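Local structure of GENE 22 product (Bacillus phage spp1, 2XC8) at residues G1-N6 against E110-L115; A9-T14 against R93-P98; T22-S27 against F46-D51; E42-D47 against V71-C76; E57-L62 against P98-V103. The protein is a phage protein of unestablished function whose fold resembles a domain of the lactococcal phage p2 receptor-binding protein. All coordinates share one frame; numbering follows the deposited sequence.

Contact 1 (G1-N6 against E110-L115); sequences GIEIVN and EGTIFL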
# COMPACT_ATOMS: atom_id res chain seq x y z
N GLY B 1 6.64 -5.54 -10.19
CA GLY B 1 6.46 -4.11 -9.76
C GLY B 1 7.01 -3.84 -8.37
O GLY B 1 7.94 -4.52 -7.93
N ILE B 2 6.44 -2.85 -7.70
CA ILE B 2 6.81 -2.57 -6.31
C ILE B 2 5.84 -3.26 -5.35
O ILE B 2 4.68 -2.85 -5.20
CB ILE B 2 6.93 -1.05 -6.03
CG1 ILE B 2 7.96 -0.41 -6.97
CG2 ILE B 2 7.33 -0.81 -4.57
CD1 ILE B 2 7.97 1.10 -6.98
N GLU B 3 6.34 -4.32 -4.73
CA GLU B 3 5.57 -5.17 -3.83
C GLU B 3 5.39 -4.49 -2.47
O GLU B 3 6.19 -3.63 -2.09
CB GLU B 3 6.30 -6.50 -3.65
CG GLU B 3 5.42 -7.66 -3.17
CD GLU B 3 6.22 -8.82 -2.60
OE1 GLU B 3 7.45 -8.70 -2.45
OE2 GLU B 3 5.60 -9.86 -2.30
N ILE B 4 4.35 -4.88 -1.75
CA ILE B 4 4.13 -4.38 -0.40
C ILE B 4 4.27 -5.50 0.63
O ILE B 4 3.67 -6.58 0.48
CB ILE B 4 2.77 -3.63 -0.27
CG1 ILE B 4 2.87 -2.29 -1.00
CG2 ILE B 4 2.38 -3.45 1.20
CD1 ILE B 4 1.62 -1.42 -0.94
N VAL B 5 5.10 -5.25 1.65
CA VAL B 5 5.34 -6.22 2.71
C VAL B 5 4.90 -5.67 4.07
O VAL B 5 5.52 -4.76 4.62
CB VAL B 5 6.82 -6.70 2.73
CG1 VAL B 5 7.10 -7.56 3.97
CG2 VAL B 5 7.14 -7.51 1.47
N ASN B 6 3.81 -6.23 4.58
CA ASN B 6 3.30 -5.92 5.91
C ASN B 6 3.99 -6.78 6.95
O ASN B 6 4.08 -8.00 6.79
CB ASN B 6 1.78 -6.15 5.98
CG ASN B 6 1.00 -5.24 5.04
OD1 ASN B 6 0.28 -5.72 4.16
ND2 ASN B 6 1.14 -3.93 5.22
N GLU B 110 11.23 -2.50 -9.97
CA GLU B 110 11.21 -3.73 -9.19
C GLU B 110 11.72 -3.46 -7.78
O GLU B 110 12.84 -2.97 -7.60
CB GLU B 110 12.04 -4.82 -9.88
CG GLU B 110 12.12 -6.16 -9.13
CD GLU B 110 10.78 -6.88 -9.01
OE1 GLU B 110 10.67 -7.78 -8.14
OE2 GLU B 110 9.84 -6.56 -9.77
N GLY B 111 10.89 -3.76 -6.79
CA GLY B 111 11.26 -3.53 -5.40
C GLY B 111 10.17 -3.78 -4.38
O GLY B 111 9.21 -4.50 -4.64
N THR B 112 10.34 -3.16 -3.21
CA THR B 112 9.47 -3.41 -2.06
C THR B 112 9.19 -2.21 -1.16
O THR B 112 10.07 -1.39 -0.89
CB THR B 112 10.08 -4.48 -1.12
OG1 THR B 112 10.52 -5.61 -1.89
CG2 THR B 112 9.06 -4.95 -0.09
N ILE B 113 7.93 -2.12 -0.71
CA ILE B 113 7.54 -1.07 0.22
C ILE B 113 7.26 -1.86 1.50
O ILE B 113 6.38 -2.72 1.53
CB ILE B 113 6.30 -0.24 -0.20
CG1 ILE B 113 6.67 0.76 -1.30
CG2 ILE B 113 5.70 0.50 1.00
CD1 ILE B 113 5.48 1.36 -2.04
N PHE B 114 8.04 -1.58 2.55
CA PHE B 114 7.86 -2.24 3.84
C PHE B 114 6.95 -1.41 4.74
O PHE B 114 7.28 -0.27 5.10
CB PHE B 114 9.22 -2.47 4.52
CG PHE B 114 10.08 -3.51 3.84
CD1 PHE B 114 9.97 -4.85 4.19
CD2 PHE B 114 11.00 -3.14 2.87
CE1 PHE B 114 10.77 -5.82 3.56
CE2 PHE B 114 11.80 -4.09 2.24
CZ PHE B 114 11.68 -5.43 2.59
N LEU B 115 5.80 -1.98 5.10
CA LEU B 115 4.84 -1.31 5.97
C LEU B 115 4.78 -1.97 7.34
O LEU B 115 4.26 -3.08 7.49
CB LEU B 115 3.44 -1.30 5.32
CG LEU B 115 3.22 -0.52 4.02
CD1 LEU B 115 1.78 -0.68 3.56
CD2 LEU B 115 3.56 0.96 4.17
O HOH W 1 9.34 -5.54 -12.09
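V5 comes obliquely to the F114 ring, its CB 3.9 Å from F114 CD1, while T112 CG2, from F114's own strand, covers one face, 3.7 Å above the plane and displaced toward the rim. V5 and F114 leave their strands in the same direction, and the V5 branch standing anti to the carbonyl carbon, CG2, reaches back to T112, where it lies 3.6 Å from T112 CG2. These three residues and E3 occupy one face of a parallel strand pair. On the other face the side chains of I2 and I113 cross, I2 CG2 touching I113 CG1 at 3.7 Å. CG2 of I4 meets CD1 of L115, and the amide end of N6 runs alongside L115, with ND2 3.5 Å from L115 CB. Between the two faces, residues 2 to 6 pair one for one with 111 to 115. E3 and V5 each donate and accept, bonding to the carbonyls of G111 and I113 and to the amides of I113 and L115, and G1 O accepts from G111 N. The I113 N to E3 O bond is short, 2.7 Å. At the start of the pair, the chain's amino terminus makes a long salt bridge to E110, G1 N to OE2 3.4 Å, and a water bound to the same carboxylate oxygen contacts G1 N weakly. Within this chain, strand 2-8 is the outermost strand on this side of the mixed sheet, and 109-117 continues inward to 93-103. Strand 17-19 packs on I2, I113 and L115, while E16 of a second subunit accepts a hydrogen bond from I4 N.

Contact 2 (A9-T14 against R93-P98); sequences AVWYLT and RLIMYP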
# COMPACT_ATOMS: atom_id res chain seq x y z
N ALA B 9 5.91 -5.46 14.08
CA ALA B 9 7.18 -5.14 14.75
C ALA B 9 6.97 -4.23 15.95
O ALA B 9 5.93 -3.56 16.06
CB ALA B 9 8.15 -4.50 13.75
N VAL B 10 7.95 -4.21 16.85
CA VAL B 10 7.95 -3.31 18.01
C VAL B 10 7.98 -1.86 17.52
O VAL B 10 7.17 -1.03 17.96
CB VAL B 10 9.14 -3.60 18.96
CG1 VAL B 10 9.14 -2.64 20.15
CG2 VAL B 10 9.11 -5.04 19.44
N TRP B 11 8.91 -1.57 16.61
CA TRP B 11 8.98 -0.28 15.95
C TRP B 11 8.11 -0.29 14.70
O TRP B 11 8.36 -1.06 13.76
CB TRP B 11 10.42 0.06 15.57
CG TRP B 11 11.30 0.39 16.74
CD1 TRP B 11 12.04 -0.49 17.48
CD2 TRP B 11 11.55 1.68 17.29
NE1 TRP B 11 12.73 0.18 18.46
CE2 TRP B 11 12.44 1.52 18.37
CE3 TRP B 11 11.09 2.97 16.99
CZ2 TRP B 11 12.90 2.59 19.14
CZ3 TRP B 11 11.54 4.04 17.76
CH2 TRP B 11 12.44 3.84 18.82
N TYR B 12 7.08 0.55 14.69
CA TYR B 12 6.19 0.65 13.54
C TYR B 12 5.86 2.09 13.15
O TYR B 12 5.87 2.99 13.99
CB TYR B 12 4.91 -0.19 13.74
CG TYR B 12 4.02 0.24 14.89
CD1 TYR B 12 2.92 1.07 14.67
CD2 TYR B 12 4.25 -0.21 16.18
CE1 TYR B 12 2.09 1.46 15.71
CE2 TYR B 12 3.42 0.17 17.24
CZ TYR B 12 2.34 1.00 16.99
OH TYR B 12 1.52 1.38 18.03
N LEU B 13 5.56 2.28 11.87
CA LEU B 13 5.33 3.60 11.30
C LEU B 13 3.92 3.70 10.72
O LEU B 13 3.51 2.86 9.91
CB LEU B 13 6.38 3.89 10.22
CG LEU B 13 6.42 5.25 9.52
CD1 LEU B 13 6.81 6.37 10.48
CD2 LEU B 13 7.37 5.21 8.33
N THR B 14 3.18 4.72 11.14
CA THR B 14 1.79 4.92 10.71
C THR B 14 1.70 5.75 9.42
O THR B 14 0.60 5.97 8.89
CB THR B 14 0.93 5.57 11.81
OG1 THR B 14 1.48 6.84 12.18
CG2 THR B 14 0.85 4.67 13.04
N ARG B 93 20.88 6.30 14.80
CA ARG B 93 20.30 4.99 14.84
C ARG B 93 19.34 4.74 13.69
O ARG B 93 18.38 5.40 13.52
CB ARG B 93 19.62 4.75 16.18
CG ARG B 93 19.13 3.36 16.35
CD ARG B 93 18.34 3.10 17.58
NE ARG B 93 17.69 1.82 17.42
CZ ARG B 93 16.85 1.27 18.28
NH1 ARG B 93 16.52 1.89 19.39
NH2 ARG B 93 16.34 0.09 18.02
N LEU B 94 19.64 3.74 12.91
CA LEU B 94 18.79 3.37 11.83
C LEU B 94 17.63 2.56 12.34
O LEU B 94 17.78 1.59 13.01
CB LEU B 94 19.54 2.64 10.72
CG LEU B 94 18.77 2.09 9.53
CD1 LEU B 94 18.35 3.09 8.54
CD2 LEU B 94 19.62 1.12 8.88
N ILE B 95 16.45 3.02 12.01
CA ILE B 95 15.24 2.47 12.52
C ILE B 95 14.67 1.53 11.50
O ILE B 95 14.41 0.43 11.83
CB ILE B 95 14.23 3.58 12.90
CG1 ILE B 95 14.79 4.51 13.97
CG2 ILE B 95 12.97 3.00 13.33
CD1 ILE B 95 15.15 3.88 15.27
N MSE B 96 14.48 1.98 10.28
CA MSE B 96 13.94 1.14 9.24
C MSE B 96 14.26 1.49 7.78
O MSE B 96 14.57 2.60 7.47
CB MSE B 96 12.44 0.99 9.37
CG MSE B 96 11.69 2.27 9.28
SE MSE B 96 9.83 2.21 9.47
CE MSE B 96 9.67 1.49 11.16
N TYR B 97 14.20 0.49 6.91
CA TYR B 97 14.40 0.71 5.49
C TYR B 97 13.07 0.47 4.80
O TYR B 97 12.86 -0.57 4.25
CB TYR B 97 15.40 -0.20 4.76
CG TYR B 97 16.64 -0.60 5.46
CD1 TYR B 97 16.63 -1.62 6.38
CD2 TYR B 97 17.86 -0.04 5.14
CE1 TYR B 97 17.76 -2.01 7.02
CE2 TYR B 97 19.00 -0.42 5.75
CZ TYR B 97 18.95 -1.41 6.70
OH TYR B 97 20.07 -1.83 7.36
N PRO B 98 12.17 1.44 4.80
CA PRO B 98 10.84 1.09 4.29
C PRO B 98 10.69 1.02 2.76
O PRO B 98 9.71 0.45 2.27
CB PRO B 98 9.93 2.18 4.88
CG PRO B 98 10.83 3.34 5.08
CD PRO B 98 12.20 2.79 5.38
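Nonpolar contact between W11, L13, I95 and selenomethionine 96 (M96) carries most of this meeting, and no hydrogen bond links the two segments. I95 crosses the indole of W11 at about a right angle: its CD1 stands over one face of the ring system, and its CG2 lies 4.1 Å from W11 CE3. Further along, the selenium of M96 rests against L13, with SE 3.9 Å from L13 CB and 4.0 Å from L13 CD2. The M96 CG lies between the backbone N and the carbonyl carbon, chi1 60°, and the chain bends at chi3, which turns the terminal methyl back so that CE comes to 3.9 Å from W11 O. Across these two segments, R93 is the charged group that meets the indole. Its chain is extended from CG to NE and carries the guanidinium obliquely to the ring, the two planes 76° apart, with NH2 3.6 Å from W11 NE1 and NH1 3.7 Å from W11 CZ2; the groups touch without stacking. I95 and M96 can both point toward strand 11-13 because they form a classic beta bulge opposite L62 of strand 56-64. The two strands meet at 51°, their axes 8.2 Å apart at the closest, as members of different sheets. L31 of strand 23-33 packs on W11, I95 and M96, K33 of the same strand and M64 of strand 56-64 meet W11, and Y116 of strand 109-117 touches M96.

Contact 3 (T22-S27 against F46-D51); sequences TGIEVS and FDLTPD
I24 lays its side chain over one face of the F46 ring. Its CB stands 3.6 Å above the ring plane, displaced toward the rim on the CZ side, and makes a CH-pi contact 4.0 Å from the centroid. From CB the chain forks. CG2 heads for F46 CE2 at 3.9 Å. CG1, anti to the carbonyl carbon (chi1 -63°), passes 3.7 Å from F46 CZ and 3.9 Å from L48 CD1. The tip, CD1, ends beside the same L48 methyl. The methine, both branches and the terminal methyl are thus all engaged, with F46 beside I24 and L48 crossing it at an angle. F46 CG sits between the backbone N and the carbonyl carbon (chi1 61°). The backbones are joined by three hydrogen bonds: I24 and F46 exchange two, of which I24 N to F46 O is 2.9 Å and nearly straight at 170°, and L48 N donates to T22 O. G23 sits opposite D47, the two CA atoms 4.1 Å apart, and G23 CA also makes a C-H...O contact with F46 O. V26 continues the pairing with V44, while F46 also packs on L60 and L75, and L48 on Y58, V101 and V103, so this apolar side is turned to the five-stranded sheet. The arrangement is that of the open end of a long antiparallel beta hairpin, strands 23-33 and 37-47, where the outgoing strand leaves through an inverse gamma turn centred on L48.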
# COMPACT_ATOMS: atom_id res chain seq x y z
N THR B 22 5.15 8.93 -10.77
CA THR B 22 6.45 9.58 -10.85
C THR B 22 7.47 9.04 -9.83
O THR B 22 8.67 9.04 -10.10
CB THR B 22 6.35 11.12 -10.70
OG1 THR B 22 5.64 11.44 -9.49
CG2 THR B 22 5.62 11.73 -11.89
N GLY B 23 6.99 8.58 -8.68
CA GLY B 23 7.88 8.05 -7.65
C GLY B 23 7.23 7.49 -6.40
O GLY B 23 6.29 6.69 -6.48
N ILE B 24 7.75 7.91 -5.25
CA ILE B 24 7.29 7.42 -3.95
C ILE B 24 6.81 8.58 -3.08
O ILE B 24 7.46 9.63 -3.01
CB ILE B 24 8.41 6.63 -3.21
CG1 ILE B 24 8.82 5.37 -3.99
CG2 ILE B 24 8.01 6.28 -1.76
CD1 ILE B 24 7.73 4.30 -4.14
N GLU B 25 5.66 8.39 -2.43
CA GLU B 25 5.10 9.35 -1.49
C GLU B 25 4.96 8.74 -0.11
O GLU B 25 4.30 7.71 0.06
CB GLU B 25 3.74 9.85 -1.97
CG GLU B 25 3.75 11.24 -2.58
CD GLU B 25 2.40 11.62 -3.15
OE1 GLU B 25 1.36 11.36 -2.50
OE2 GLU B 25 2.38 12.20 -4.26
N VAL B 26 5.58 9.37 0.88
CA VAL B 26 5.41 8.99 2.27
C VAL B 26 4.70 10.15 2.97
O VAL B 26 5.19 11.28 2.97
CB VAL B 26 6.76 8.68 2.97
CG1 VAL B 26 6.53 8.23 4.40
CG2 VAL B 26 7.53 7.61 2.20
N SER B 27 3.54 9.85 3.56
CA SER B 27 2.77 10.86 4.28
C SER B 27 3.40 11.16 5.64
O SER B 27 4.25 10.40 6.12
CB SER B 27 1.32 10.41 4.45
OG SER B 27 1.21 9.41 5.45
N PHE B 46 10.00 11.35 -3.32
CA PHE B 46 11.08 11.39 -4.30
C PHE B 46 10.67 10.72 -5.61
O PHE B 46 9.87 9.79 -5.62
CB PHE B 46 12.37 10.77 -3.75
CG PHE B 46 12.25 9.32 -3.35
CD1 PHE B 46 12.61 8.31 -4.24
CD2 PHE B 46 11.81 8.96 -2.08
CE1 PHE B 46 12.51 6.96 -3.88
CE2 PHE B 46 11.71 7.62 -1.71
CZ PHE B 46 12.06 6.62 -2.61
N ASP B 47 11.23 11.22 -6.72
CA ASP B 47 11.00 10.64 -8.03
C ASP B 47 11.81 9.35 -8.20
O ASP B 47 12.95 9.26 -7.74
CB ASP B 47 11.39 11.62 -9.14
CG ASP B 47 10.55 12.90 -9.11
OD1 ASP B 47 9.36 12.84 -8.76
OD2 ASP B 47 11.10 13.97 -9.46
N LEU B 48 11.21 8.36 -8.86
CA LEU B 48 11.92 7.14 -9.22
C LEU B 48 12.51 7.31 -10.62
O LEU B 48 12.11 6.63 -11.57
CB LEU B 48 10.99 5.92 -9.12
CG LEU B 48 10.62 5.47 -7.70
CD1 LEU B 48 9.40 4.55 -7.74
CD2 LEU B 48 11.79 4.79 -6.99
N THR B 49 13.45 8.24 -10.71
CA THR B 49 14.05 8.65 -11.98
C THR B 49 14.98 7.57 -12.54
O THR B 49 15.91 7.14 -11.86
CB THR B 49 14.84 9.98 -11.82
OG1 THR B 49 14.03 10.94 -11.13
CG2 THR B 49 15.24 10.54 -13.18
N PRO B 50 14.71 7.12 -13.78
CA PRO B 50 15.59 6.15 -14.41
C PRO B 50 16.82 6.83 -15.02
O PRO B 50 16.81 8.05 -15.25
CB PRO B 50 14.72 5.54 -15.51
CG PRO B 50 13.75 6.62 -15.86
CD PRO B 50 13.56 7.48 -14.64
N ASP B 51 17.86 6.05 -15.27
CA ASP B 51 19.05 6.53 -15.98
C ASP B 51 19.00 5.97 -17.40
O ASP B 51 18.44 4.90 -17.63
CB ASP B 51 20.31 6.05 -15.27
CG ASP B 51 21.59 6.60 -15.89
OD1 ASP B 51 21.83 7.82 -15.77
OD2 ASP B 51 22.35 5.80 -16.48

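Contact 4 (E42-D47 against V71-C76); sequences EEVSFD and VSWSLC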
# COMPACT_ATOMS: atom_id res chain seq x y z
N GLU B 42 8.03 13.43 9.55
CA GLU B 42 7.64 14.31 8.46
C GLU B 42 7.39 13.60 7.13
O GLU B 42 7.89 12.54 6.86
CB GLU B 42 8.63 15.47 8.33
CG GLU B 42 10.00 15.07 7.78
CD GLU B 42 11.12 16.07 8.05
OE1 GLU B 42 11.11 17.12 7.41
OE2 GLU B 42 12.01 15.81 8.87
N GLU B 43 6.53 14.17 6.33
CA GLU B 43 6.31 13.69 5.01
C GLU B 43 7.62 13.70 4.18
O GLU B 43 8.52 14.40 4.46
CB GLU B 43 5.13 14.45 4.38
CG GLU B 43 5.48 15.61 3.52
CD GLU B 43 4.30 16.45 3.01
OE1 GLU B 43 3.21 16.47 3.58
OE2 GLU B 43 4.47 17.14 2.01
N VAL B 44 7.70 12.85 3.18
CA VAL B 44 8.82 12.79 2.28
C VAL B 44 8.39 12.18 0.98
O VAL B 44 7.61 11.30 0.95
CB VAL B 44 10.03 12.00 2.87
CG1 VAL B 44 9.76 10.55 2.96
CG2 VAL B 44 11.25 12.24 2.09
N SER B 45 8.92 12.69 -0.10
CA SER B 45 8.71 12.10 -1.38
C SER B 45 9.90 12.24 -2.33
O SER B 45 10.71 13.10 -2.16
CB SER B 45 7.37 12.58 -1.96
OG SER B 45 7.44 13.86 -2.45
N PHE B 46 10.00 11.35 -3.32
CA PHE B 46 11.08 11.39 -4.30
C PHE B 46 10.67 10.72 -5.61
O PHE B 46 9.87 9.79 -5.62
CB PHE B 46 12.37 10.77 -3.75
CG PHE B 46 12.25 9.32 -3.35
CD1 PHE B 46 12.61 8.31 -4.24
CD2 PHE B 46 11.81 8.96 -2.08
CE1 PHE B 46 12.51 6.96 -3.88
CE2 PHE B 46 11.71 7.62 -1.71
CZ PHE B 46 12.06 6.62 -2.61
N ASP B 47 11.23 11.22 -6.72
CA ASP B 47 11.00 10.64 -8.03
C ASP B 47 11.81 9.35 -8.20
O ASP B 47 12.95 9.26 -7.74
CB ASP B 47 11.39 11.62 -9.14
CG ASP B 47 10.55 12.90 -9.11
OD1 ASP B 47 9.36 12.84 -8.76
OD2 ASP B 47 11.10 13.97 -9.46
N VAL B 71 13.74 12.28 14.48
CA VAL B 71 13.65 11.21 13.49
C VAL B 71 13.65 11.82 12.09
O VAL B 71 12.83 12.69 11.78
CB VAL B 71 12.38 10.34 13.71
CG1 VAL B 71 12.40 9.13 12.79
CG2 VAL B 71 12.28 9.89 15.16
N SER B 72 14.57 11.36 11.24
CA SER B 72 14.78 11.96 9.92
C SER B 72 14.84 10.94 8.77
O SER B 72 15.03 9.74 9.00
CB SER B 72 16.04 12.82 9.92
OG SER B 72 15.96 13.86 10.87
N TRP B 73 14.68 11.45 7.55
CA TRP B 73 14.77 10.64 6.33
C TRP B 73 16.10 10.85 5.61
O TRP B 73 16.63 11.96 5.56
CB TRP B 73 13.64 10.99 5.37
CG TRP B 73 12.26 10.63 5.82
CD1 TRP B 73 11.28 11.49 6.23
CD2 TRP B 73 11.69 9.32 5.89
NE1 TRP B 73 10.14 10.80 6.56
CE2 TRP B 73 10.36 9.46 6.36
CE3 TRP B 73 12.17 8.03 5.61
CZ2 TRP B 73 9.51 8.37 6.55
CZ3 TRP B 73 11.32 6.94 5.80
CH2 TRP B 73 10.00 7.12 6.27
N SER B 74 16.62 9.77 5.03
CA SER B 74 17.77 9.81 4.15
C SER B 74 17.51 8.95 2.92
O SER B 74 16.88 7.90 3.03
CB SER B 74 19.03 9.32 4.87
OG SER B 74 19.57 10.33 5.70
N LEU B 75 17.98 9.40 1.77
CA LEU B 75 17.83 8.64 0.53
C LEU B 75 19.18 8.37 -0.11
O LEU B 75 19.98 9.29 -0.32
CB LEU B 75 16.91 9.37 -0.46
CG LEU B 75 16.61 8.72 -1.81
CD1 LEU B 75 15.61 7.57 -1.68
CD2 LEU B 75 16.09 9.76 -2.79
N CYS B 76 19.43 7.10 -0.42
CA CYS B 76 20.60 6.72 -1.19
C CYS B 76 20.19 6.31 -2.59
O CYS B 76 19.21 5.58 -2.78
CB CYS B 76 21.37 5.60 -0.50
SG CYS B 76 22.90 5.15 -1.35
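W73 is held at its edge and on one face by two residues of the 42-47 segment. Its indole nitrogen donates to the main-chain oxygen of E42, NE1 to O 2.9 Å, with the acceptor close to the ring plane and an N-H...O angle of 153°. Over the face comes V44: CG1 stands 3.5 Å from the centroid of the five-membered ring, only 5° off its normal, and CB approaches W73 CD1 at 3.6 Å. V44 CG1 lies between the backbone N and the carbonyl carbon, which places that methyl above the pyrrole part. The E42 side chain slides past the indole in the opposite direction, its CG 4.1 Å from W73 CD1. Two residues on, L75 gives a second CH-pi contact, this time to F46: its CD1 is over the centre of the ring, 3.7 Å above the plane, while CD2 lies 3.9 Å from F46 CG. The bond and the facial methyl together would limit rotation of the indole. V26 of strand 23-33, V41 of strand 37-47, L60 of strand 56-64 and P98 also pack on W73. The backbone of 71-76 is itself fixed by bonds from S72, S74 and C76 to strand 56-64, and C76 is tied to C86 by a disulfide. The two segments run almost the same way, 3° apart, in facing sheets. Strand 71-79 is the outermost of its sheet within the chain, but S74 to C76 pair in parallel with a strand of a third subunit, whose P128 also packs on V44 and L75.

Contact 5 (E57-L62 against P98-V103); sequences EYMLYL and PVSVTV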
# COMPACT_ATOMS: atom_id res chain seq x y z
N GLU B 57 19.27 2.05 -8.22
CA GLU B 57 18.75 1.58 -6.94
C GLU B 57 18.42 2.75 -6.03
O GLU B 57 19.25 3.63 -5.80
CB GLU B 57 19.77 0.67 -6.25
CG GLU B 57 19.99 -0.67 -6.93
CD GLU B 57 21.01 -1.53 -6.20
OE1 GLU B 57 21.91 -0.98 -5.53
OE2 GLU B 57 20.91 -2.77 -6.31
N TYR B 58 17.19 2.76 -5.51
CA TYR B 58 16.76 3.78 -4.56
C TYR B 58 16.56 3.17 -3.18
O TYR B 58 15.89 2.15 -3.03
CB TYR B 58 15.48 4.46 -5.03
CG TYR B 58 15.68 5.40 -6.19
CD1 TYR B 58 16.04 6.73 -5.98
CD2 TYR B 58 15.51 4.96 -7.50
CE1 TYR B 58 16.23 7.60 -7.04
CE2 TYR B 58 15.69 5.82 -8.58
CZ TYR B 58 16.06 7.14 -8.34
OH TYR B 58 16.24 8.00 -9.39
N MSE B 59 17.12 3.82 -2.18
CA MSE B 59 17.05 3.39 -0.81
C MSE B 59 16.68 4.45 0.18
O MSE B 59 17.34 5.43 0.33
CB MSE B 59 18.37 2.80 -0.41
CG MSE B 59 18.23 1.48 0.19
SE MSE B 59 18.55 0.02 -0.96
CE MSE B 59 20.25 -0.33 -0.28
N LEU B 60 15.59 4.21 0.87
CA LEU B 60 15.09 5.19 1.83
C LEU B 60 15.34 4.73 3.27
O LEU B 60 14.97 3.61 3.64
CB LEU B 60 13.60 5.45 1.59
CG LEU B 60 12.88 6.54 2.41
CD1 LEU B 60 13.39 7.94 2.06
CD2 LEU B 60 11.38 6.45 2.19
N TYR B 61 15.96 5.59 4.06
CA TYR B 61 16.31 5.28 5.44
C TYR B 61 15.55 6.15 6.44
O TYR B 61 15.43 7.36 6.25
CB TYR B 61 17.81 5.44 5.68
CG TYR B 61 18.70 4.73 4.68
CD1 TYR B 61 18.73 3.33 4.61
CD2 TYR B 61 19.53 5.45 3.82
CE1 TYR B 61 19.55 2.68 3.70
CE2 TYR B 61 20.35 4.81 2.91
CZ TYR B 61 20.36 3.42 2.85
OH TYR B 61 21.18 2.78 1.94
N LEU B 62 15.03 5.53 7.49
CA LEU B 62 14.46 6.25 8.62
C LEU B 62 15.36 6.05 9.83
O LEU B 62 15.49 4.93 10.34
CB LEU B 62 13.03 5.78 8.91
CG LEU B 62 12.20 6.58 9.92
CD1 LEU B 62 11.80 7.95 9.37
CD2 LEU B 62 10.97 5.81 10.36
N PRO B 98 12.17 1.44 4.80
CA PRO B 98 10.84 1.09 4.29
C PRO B 98 10.69 1.02 2.76
O PRO B 98 9.71 0.45 2.27
CB PRO B 98 9.93 2.18 4.88
CG PRO B 98 10.83 3.34 5.08
CD PRO B 98 12.20 2.79 5.38
N VAL B 99 11.63 1.60 2.01
CA VAL B 99 11.56 1.58 0.54
C VAL B 99 12.90 1.16 -0.09
O VAL B 99 13.95 1.71 0.23
CB VAL B 99 11.10 2.95 -0.05
CG1 VAL B 99 10.98 2.88 -1.58
CG2 VAL B 99 9.77 3.40 0.55
N SER B 100 12.83 0.17 -0.98
CA SER B 100 13.99 -0.32 -1.73
C SER B 100 13.56 -0.71 -3.14
O SER B 100 12.91 -1.74 -3.34
CB SER B 100 14.63 -1.51 -1.01
OG SER B 100 15.75 -2.01 -1.73
N VAL B 101 13.90 0.13 -4.12
CA VAL B 101 13.43 -0.05 -5.50
C VAL B 101 14.55 0.08 -6.54
O VAL B 101 15.39 0.98 -6.46
CB VAL B 101 12.28 0.95 -5.85
CG1 VAL B 101 11.76 0.73 -7.27
CG2 VAL B 101 11.14 0.84 -4.85
N THR B 102 14.56 -0.84 -7.50
CA THR B 102 15.43 -0.76 -8.66
C THR B 102 14.64 -0.26 -9.87
O THR B 102 13.63 -0.87 -10.26
CB THR B 102 16.10 -2.12 -8.97
OG1 THR B 102 16.81 -2.58 -7.81
CG2 THR B 102 17.08 -2.00 -10.14
N VAL B 103 15.09 0.85 -10.45
CA VAL B 103 14.44 1.45 -11.62
C VAL B 103 15.31 1.24 -12.86
O VAL B 103 16.44 1.71 -12.92
CB VAL B 103 14.16 2.96 -11.41
CG1 VAL B 103 13.36 3.53 -12.57
CG2 VAL B 103 13.43 3.20 -10.09
O HOH W 2 18.84 -4.28 -7.62
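Y58 and V101 exchange two backbone bonds: Y58 N donates to V101 O at 2.7 Å, almost straight at 171°, and V101 N returns a bond to Y58 O at 3.0 Å. L60 N adds a bond to V99 O. Further out, a water bridges the side chains of E57 and T102, which lie side by side pointing the same way; it donates to E57 OE2 and sits 2.7 Å from T102 OG1. On this same face the selenium of selenomethionine 59 (M59) comes 3.5 Å from S100 OG, a contact between the side chains of a directly opposed pair. The other face is largely apolar. L60 crosses V99, its CD2 3.8 Å from V99 CG2, with P98 CG a looser neighbour of the same methyl. CD2 and CE2 of the Y58 ring both lie 3.8 Å from V103 CG2. The Y58 hydroxyl bonds to the carbonyl of T49, well beyond this pair. F46 lies on L60 and V99, I24 on V99, and L48 on Y58. The antiparallel pair is therefore two-sided in chemistry: E57, S100, T102 and a bound water make one face largely polar, with M59 among them, whereas the Y58, L60, V99 and V101 face, with V103 beside Y58, supplies hydrocarbon to the buried interior, with one tyrosine hydroxyl satisfied by main chain.

Overall arrangement
Contacts 1 and 5 lie in the five-stranded sheet, their centres 10 Å apart, and are joined where 109-117 pairs with 93-103: E110 O to T102 N is 2.7 Å and F114 N to P98 O 2.6 Å. Contact 3 belongs to the opposing sheet and meets contact 1 where I2 CD1 lies 3.8 Å from L48 CD1; contacts 2 and 4 bridge the two sheets. Contact 4 shares F46 and D47 with contact 3 and meets contact 5 through strand 71-79, S74 O lying 2.7 Å from Y61 N. Contact 2 shares P98 with contact 5 and touches contact 4 where L13 and P98 reach W73. Contacts 2 and 3, about 20 Å apart between centres, lie on opposite sides of the chain's centre.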